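Local atomic coordinates of mobilization protein A (Pseudomonas aeruginosa, PDB entry 2NS6), a protein that nicks one strand of plasmid DNA at the origin of transfer, as the relaxase of the relaxosome, so that the strand can be passed on during conjugation. Residues K88-A91 / S92-A95; I132-P135 / A136-F140. All coordinates share one frame; numbering follows the deposited sequence.

In the fold
Both contacts are local, each made within one continuous stretch of chain, and they lie on opposite sides of the chain's centre, about 28 Å apart between their centres. Contact 1 belongs to helix 84-99, with one flank against the five-stranded antiparallel sheet and helix 164-181; half of its residues are buried. Contact 2 is more peripheral: a loop after strand 117-124 turns into the short helix 136-139, which leans on helix 53-63. Their chemistry differs accordingly. Residues 88-95 repeat regular backbone bonds and sort side chains by flank, whereas residues 132-140 rely on one carbonyl shared by two amides and on crossed flat groups whose polar ends are paired with nearby loops and with helix 53-63.

Contact 1: residues K88-A91 / S92-A95; sequences KALA and SEFA
Ser92 meets Lys88 through both its backbone and its side chain, one turn apart in the α-helix 84-99, which packs against the antiparallel sheet of this relaxase domain. Ser92 N donates to Lys88 O over 3.1 Å in a nearly straight bond, with an N-H...O angle of 166°, while Ser92 OG approaches the same oxygen to 2.8 Å. The hydroxyl is folded back along the helix because it stands beside its own N and opposite the carbonyl carbon (chi1 -54°). Glu42 OE2, on strand 38-44, competes for the same proton and is the stronger partner of the hydroxyl, so the contact to Lys88 O is left undecided.

The i to i+4 ladder continues with Glu93 N on Ala89 O at 2.8 Å, Phe94 N on Leu90 O and Ala95 N on Ala91 O. Beside these rungs, Leu90 and Glu93 cross at a slant, Leu90 CD1 coming to 3.9 Å from Glu93 OE1. A methyl group thus lies alongside one carboxylate oxygen, whose polar needs are met elsewhere: OE1 takes a salt bridge from Arg178 NH1 and a hydrogen bond with His175 ND1, both on helix 164-181. Two such partners probably stabilise the charged carboxylate, and the side chain is about 6 Å from a bound manganese ion.

The buried flank is apolar. Leu90 touches Trp172 and His175, Ala91 lies on Ile110 of strand 106-113, and the Phe94 ring meets Phe76 and His175 edge-to-face. Phe94 is turned away from the preceding turn beyond its CB, the atom that remains near the helix backbone, 3.6 Å from Leu90 O. One residue on, the methyl carbon Ala95 CB lies 3.5 Å from Ala91 O, the oxygen that also accepts the bond from Ala95 N.

Contact 2: residues I132-P135 / A136-F140; sequences IERP and AAQWF
Pro135 O is gripped by two backbone amides as the loop turns into helix. Trp139 N reaches it over 2.9 Å, nearly in line with the carbonyl, although the N-H itself is bent, with an N-H...O angle of 132°. Gln138 N comes to 3.0 Å from the same oxygen, but from above the carbonyl plane, 64° out of it. One acceptor thus serves an i+3 and an i+4 donor.

Beside the proline ring, the Gln138 side chain runs in the same direction, its OE1 lying 3.6 Å from Pro135 CD. Extended beyond CG, it carries its amide across the Arg134 chain at about a right angle, with NE2 3.9 Å from Arg134 CG; the amide and guanidinium planes are nearly perpendicular. This NE2 is bonded to the carbonyl oxygens of Glu149 and Gly151.

The bonds on Pro135 O lead into the short, loosely hydrogen-bonded helix 136-139, which follows the loop after strand 117-124 and packs on helix 53-63 through Ala136 and Ala137, with Phe140 just after it. With CG opposite its own N (chi1 -178°), the indole of Trp139 is directed to the side where Arg134 lies, and the edge carrying CE3 and CZ3 meets it. Arg134 CB and CD both approach Trp139 CE3, while Arg134 NH1 stops 3.9 Å from CZ3. Trp139 CZ3 lies at the edge of the guanidinium, near its plane, while the two planes are steeply inclined, so they do not stack. NH1 forms a salt bridge with Asp130 OD1, NH2 bonds Pro148 O, and Trp139 NE1 is hydrogen-bonded with Tyr56 OH. At the rim of the indole, near its plane, Ile132 O lies 4.0 Å from CZ3.

Contact 1: residues K88-A91 / S92-A95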
loop_
_atom_site.group_PDB
_atom_site.type_symbol
_atom_site.label_atom_id
_atom_site.label_comp_id
_atom_site.label_asym_id
_atom_site.label_seq_id
_atom_site.Cartn_x
_atom_site.Cartn_y
_atom_site.Cartn_z
ATOM N N LYS A 88 1.530 13.948 -5.547
ATOM C CA LYS A 88 2.498 12.853 -5.475
ATOM C C LYS A 88 3.252 12.871 -4.149
ATOM O O LYS A 88 3.392 11.838 -3.505
ATOM C CB LYS A 88 3.516 12.942 -6.615
ATOM C CG LYS A 88 2.949 12.687 -8.000
ATOM C CD LYS A 88 4.037 12.858 -9.048
ATOM C CE LYS A 88 3.495 12.592 -10.431
ATOM N NZ LYS A 88 4.562 12.605 -11.462
ATOM N N ALA A 89 3.744 14.039 -3.746
ATOM C CA ALA A 89 4.478 14.134 -2.490
ATOM C C ALA A 89 3.582 13.768 -1.318
ATOM O O ALA A 89 3.993 13.026 -0.425
ATOM C CB ALA A 89 5.046 15.553 -2.309
ATOM N N LEU A 90 2.355 14.283 -1.316
ATOM C CA LEU A 90 1.409 14.005 -0.230
ATOM C C LEU A 90 1.084 12.515 -0.071
ATOM O O LEU A 90 1.122 11.985 1.043
ATOM C CB LEU A 90 0.107 14.793 -0.447
ATOM C CG LEU A 90 -1.054 14.494 0.505
ATOM C CD1 LEU A 90 -0.644 14.778 1.942
ATOM C CD2 LEU A 90 -2.263 15.340 0.125
ATOM N N ALA A 91 0.764 11.851 -1.181
ATOM C CA ALA A 91 0.434 10.426 -1.170
ATOM C C ALA A 91 1.610 9.590 -0.668
ATOM O O ALA A 91 1.438 8.708 0.181
ATOM C CB ALA A 91 0.031 9.963 -2.579
ATOM N N SER A 92 2.800 9.876 -1.197
ATOM C CA SER A 92 4.012 9.164 -0.795
ATOM C C SER A 92 4.212 9.383 0.691
ATOM O O SER A 92 4.468 8.446 1.453
ATOM C CB SER A 92 5.237 9.711 -1.528
ATOM O OG SER A 92 5.052 9.696 -2.929
ATOM N N GLU A 93 4.096 10.643 1.091
ATOM C CA GLU A 93 4.263 11.022 2.483
ATOM C C GLU A 93 3.321 10.232 3.381
ATOM O O GLU A 93 3.741 9.695 4.408
ATOM C CB GLU A 93 4.006 12.523 2.647
ATOM C CG GLU A 93 4.316 13.071 4.032
ATOM C CD GLU A 93 3.726 14.459 4.246
ATOM O OE1 GLU A 93 2.483 14.584 4.199
ATOM O OE2 GLU A 93 4.496 15.414 4.457
ATOM N N PHE A 94 2.049 10.146 3.001
ATOM C CA PHE A 94 1.099 9.421 3.832
ATOM C C PHE A 94 1.378 7.904 3.820
ATOM O O PHE A 94 1.194 7.233 4.832
ATOM C CB PHE A 94 -0.341 9.733 3.391
ATOM C CG PHE A 94 -1.403 9.174 4.309
ATOM C CD1 PHE A 94 -1.464 9.536 5.658
ATOM C CD2 PHE A 94 -2.344 8.280 3.820
ATOM C CE1 PHE A 94 -2.456 9.012 6.495
ATOM C CE2 PHE A 94 -3.337 7.753 4.648
ATOM C CZ PHE A 94 -3.391 8.118 5.987
ATOM N N ALA A 95 1.841 7.367 2.693
ATOM C CA ALA A 95 2.152 5.941 2.630
ATOM C C ALA A 95 3.254 5.610 3.642
ATOM O O ALA A 95 3.195 4.598 4.348
ATOM C CB ALA A 95 2.598 5.557 1.225
#

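Contact 2: residues I132-P135 / A136-F140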
loop_
_atom_site.group_PDB
_atom_site.type_symbol
_atom_site.label_atom_id
_atom_site.label_comp_id
_atom_site.label_asym_id
_atom_site.label_seq_id
_atom_site.Cartn_x
_atom_site.Cartn_y
_atom_site.Cartn_z
ATOM N N ILE A 132 16.236 -8.887 6.465
ATOM C CA ILE A 132 16.796 -10.232 6.348
ATOM C C ILE A 132 16.305 -10.880 5.063
ATOM O O ILE A 132 15.096 -11.069 4.873
ATOM C CB ILE A 132 16.369 -11.113 7.541
ATOM C CG1 ILE A 132 17.000 -10.583 8.825
ATOM C CG2 ILE A 132 16.775 -12.558 7.299
ATOM C CD1 ILE A 132 16.445 -11.214 10.072
ATOM N N GLU A 133 17.238 -11.223 4.182
ATOM C CA GLU A 133 16.883 -11.839 2.907
ATOM C C GLU A 133 16.208 -13.193 3.086
ATOM O O GLU A 133 16.647 -14.017 3.884
ATOM C CB GLU A 133 18.118 -12.037 2.020
ATOM C CG GLU A 133 18.886 -10.780 1.677
ATOM C CD GLU A 133 19.622 -10.904 0.348
ATOM O OE1 GLU A 133 20.410 -9.998 0.003
ATOM O OE2 GLU A 133 19.400 -11.912 -0.359
ATOM N N ARG A 134 15.145 -13.416 2.329
ATOM C CA ARG A 134 14.416 -14.672 2.383
ATOM C C ARG A 134 13.875 -14.923 0.981
ATOM O O ARG A 134 13.475 -13.987 0.291
ATOM C CB ARG A 134 13.232 -14.594 3.364
ATOM C CG ARG A 134 13.572 -14.200 4.801
ATOM C CD ARG A 134 12.301 -14.126 5.655
ATOM N NE ARG A 134 12.568 -13.932 7.085
ATOM C CZ ARG A 134 12.873 -12.765 7.650
ATOM N NH1 ARG A 134 12.954 -11.663 6.915
ATOM N NH2 ARG A 134 13.090 -12.700 8.956
ATOM N N PRO A 135 13.903 -16.179 0.520
ATOM C CA PRO A 135 13.384 -16.486 -0.819
ATOM C C PRO A 135 11.882 -16.188 -0.838
ATOM O O PRO A 135 11.258 -16.091 0.215
ATOM C CB PRO A 135 13.673 -17.978 -0.959
ATOM C CG PRO A 135 14.960 -18.131 -0.212
ATOM C CD PRO A 135 14.727 -17.289 1.036
ATOM N N ALA A 136 11.302 -16.053 -2.024
ATOM C CA ALA A 136 9.878 -15.770 -2.132
ATOM C C ALA A 136 9.054 -16.861 -1.440
ATOM O O ALA A 136 8.123 -16.568 -0.691
ATOM C CB ALA A 136 9.469 -15.650 -3.613
ATOM N N ALA A 137 9.409 -18.119 -1.687
ATOM C CA ALA A 137 8.700 -19.250 -1.095
ATOM C C ALA A 137 8.819 -19.317 0.436
ATOM O O ALA A 137 8.080 -20.060 1.085
ATOM C CB ALA A 137 9.215 -20.562 -1.714
ATOM N N GLN A 138 9.739 -18.543 1.011
ATOM C CA GLN A 138 9.939 -18.550 2.464
ATOM C C GLN A 138 9.469 -17.280 3.162
ATOM O O GLN A 138 9.256 -17.270 4.375
ATOM C CB GLN A 138 11.422 -18.750 2.790
ATOM C CG GLN A 138 11.726 -18.849 4.280
ATOM C CD GLN A 138 13.214 -18.787 4.575
ATOM O OE1 GLN A 138 14.020 -19.401 3.879
ATOM N NE2 GLN A 138 13.584 -18.050 5.618
ATOM N N TRP A 139 9.315 -16.206 2.397
ATOM C CA TRP A 139 8.913 -14.924 2.968
ATOM C C TRP A 139 7.606 -14.930 3.756
ATOM O O TRP A 139 7.527 -14.326 4.826
ATOM C CB TRP A 139 8.856 -13.860 1.865
ATOM C CG TRP A 139 8.502 -12.478 2.358
ATOM C CD1 TRP A 139 7.249 -11.946 2.464
ATOM C CD2 TRP A 139 9.403 -11.489 2.874
ATOM N NE1 TRP A 139 7.313 -10.694 3.014
ATOM C CE2 TRP A 139 8.620 -10.385 3.279
ATOM C CE3 TRP A 139 10.793 -11.429 3.038
ATOM C CZ2 TRP A 139 9.179 -9.230 3.841
ATOM C CZ3 TRP A 139 11.354 -10.276 3.601
ATOM C CH2 TRP A 139 10.546 -9.195 3.994
ATOM N N PHE A 140 6.591 -15.617 3.240
ATOM C CA PHE A 140 5.286 -15.646 3.888
ATOM C C PHE A 140 5.051 -16.792 4.881
ATOM O O PHE A 140 3.954 -16.939 5.433
ATOM C CB PHE A 140 4.190 -15.636 2.814
ATOM C CG PHE A 140 4.280 -14.461 1.864
ATOM C CD1 PHE A 140 5.036 -14.540 0.698
ATOM C CD2 PHE A 140 3.611 -13.271 2.148
ATOM C CE1 PHE A 140 5.120 -13.445 -0.176
ATOM C CE2 PHE A 140 3.688 -12.173 1.285
ATOM C CZ PHE A 140 4.445 -12.261 0.122
#